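Long-range contact in 2-methyl-3-hydroxypyridine-5-carboxylic acid oxygenase (Mesorhizobium loti, PDB 3ALJ), which probably catalyses the flavin-dependent, ring-opening oxygenation of 2-methyl-3-hydroxypyridine-5-carboxylic acid with molecular oxygen, using bound FAD: residues S175-L179 / G225-A231. Sequence-based numbering, arbitrary orientation. Where two conformers were deposited one is given.
Sequences SKDGL and GLMAPAA
Leu179 and Met227 meet where two antiparallel strands of the mixed sheet beside the FAD in this oxygenase run side by side. The axes of 177-179 and 225-228 run at 155° and come within 5.6 Å. Both side chains leave the same face of the sheet and lie alongside each other, Leu179 CB resting 3.6 Å from Met227 CG. Leu179 takes the less common first torsion, chi1 74°, which sets CG between the backbone N and the carbonyl carbon; from there CD1 follows the thioether, 3.8 Å from Met227 CG and 4.1 Å from Met227 CE. Met227 runs extended through chi2 and bends at chi3, with SD and CE both beside Leu179 CD1. The Leu179 side chain also touches FAD, so this apolar pair adjoins the cofactor pocket, while on its other flank Met227 packs against Arg211 and Leu213 of strand 211-216.

Farther along, where the second strand gives way to loop, a carboxylate bridges the segments. Asp177 OD1 accepts the backbone N-H of Ala230 at 2.8 Å in a nearly straight bond (170°), met on the anti side and somewhat out of the carboxylate plane. Tyr267 of the adjoining strand 267-275 spans the same end: its hydroxyl hydrogen-bonds to Ala228 O, and its side chain touches both Asp177 and Ala230. The methyl of Ala230 faces the other segment, CB lying 3.2 Å from Lys176 O. A water extends the carboxylate's grip by one residue, donating to Asp177 OD1 at 2.6 Å and accepting from Ala231 N at 2.9 Å.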
# COMPACT_ATOMS: atom_id res chain seq x y z
N SER A 175 -9.91 -9.25 9.68
CA SER A 175 -9.33 -10.29 10.50
C SER A 175 -9.38 -9.99 12.00
O SER A 175 -9.45 -8.82 12.41
CB SER A 175 -7.86 -10.47 10.12
OG SER A 175 -7.42 -11.71 10.63
N LYS A 176 -9.34 -11.06 12.79
CA LYS A 176 -9.01 -10.90 14.23
C LYS A 176 -7.51 -10.72 14.41
O LYS A 176 -7.08 -10.03 15.36
CB LYS A 176 -9.44 -12.15 15.01
CG LYS A 176 -10.99 -12.45 15.05
CD LYS A 176 -11.89 -11.25 15.20
CE LYS A 176 -13.31 -11.68 15.70
NZ LYS A 176 -14.12 -10.48 16.22
N ASP A 177 -6.70 -11.36 13.55
CA ASP A 177 -5.25 -11.16 13.69
C ASP A 177 -4.75 -9.95 12.89
O ASP A 177 -5.42 -9.29 12.12
CB ASP A 177 -4.53 -12.44 13.21
CG ASP A 177 -4.82 -13.64 14.09
OD1 ASP A 177 -4.95 -13.56 15.35
OD2 ASP A 177 -4.83 -14.75 13.50
N GLY A 178 -3.57 -9.53 13.38
CA GLY A 178 -2.92 -8.32 12.82
C GLY A 178 -1.47 -8.22 13.32
O GLY A 178 -0.80 -9.24 13.54
N LEU A 179 -0.97 -7.00 13.38
CA LEU A 179 0.43 -6.84 13.68
C LEU A 179 0.66 -5.44 14.05
O LEU A 179 -0.24 -4.55 14.01
CB LEU A 179 1.20 -7.10 12.37
CG LEU A 179 1.19 -6.02 11.26
CD1 LEU A 179 2.35 -6.41 10.29
CD2 LEU A 179 -0.11 -5.74 10.63
N GLY A 225 7.82 -4.91 11.61
CA GLY A 225 6.42 -5.45 11.68
C GLY A 225 6.49 -6.56 12.67
O GLY A 225 7.19 -7.55 12.44
N LEU A 226 5.79 -6.44 13.78
CA LEU A 226 5.82 -7.44 14.89
C LEU A 226 4.52 -8.21 14.80
O LEU A 226 3.44 -7.59 15.05
CB LEU A 226 6.03 -6.77 16.28
CG LEU A 226 7.45 -6.53 16.73
CD1 LEU A 226 8.28 -5.75 15.79
CD2 LEU A 226 7.37 -5.72 18.12
N MET A 227 4.52 -9.49 14.42
CA MET A 227 3.31 -10.23 14.17
C MET A 227 3.14 -11.38 15.12
O MET A 227 4.01 -12.31 15.20
CB MET A 227 3.43 -10.74 12.78
CG MET A 227 3.68 -9.65 11.80
SD MET A 227 3.82 -10.26 10.11
CE MET A 227 5.19 -9.25 9.41
N ALA A 228 2.03 -11.42 15.87
CA ALA A 228 1.64 -12.53 16.74
C ALA A 228 0.13 -12.57 16.69
O ALA A 228 -0.52 -11.53 16.43
CB ALA A 228 2.08 -12.22 18.16
N PRO A 229 -0.43 -13.76 16.95
CA PRO A 229 -1.89 -13.91 16.85
C PRO A 229 -2.59 -13.08 17.98
O PRO A 229 -2.03 -12.83 19.05
CB PRO A 229 -2.10 -15.38 17.20
CG PRO A 229 -0.76 -16.04 17.07
CD PRO A 229 0.24 -15.03 17.26
N ALA A 230 -3.80 -12.65 17.68
CA ALA A 230 -4.55 -11.83 18.65
C ALA A 230 -4.84 -12.66 19.90
O ALA A 230 -4.94 -12.04 20.99
CB ALA A 230 -5.89 -11.39 18.05
N ALA A 231 -4.93 -13.97 19.77
CA ALA A 231 -5.08 -14.86 20.94
C ALA A 231 -3.87 -14.88 21.89
O ALA A 231 -3.94 -15.47 22.99
CB ALA A 231 -5.45 -16.30 20.44
O HOH W 1 -5.78 -15.17 17.28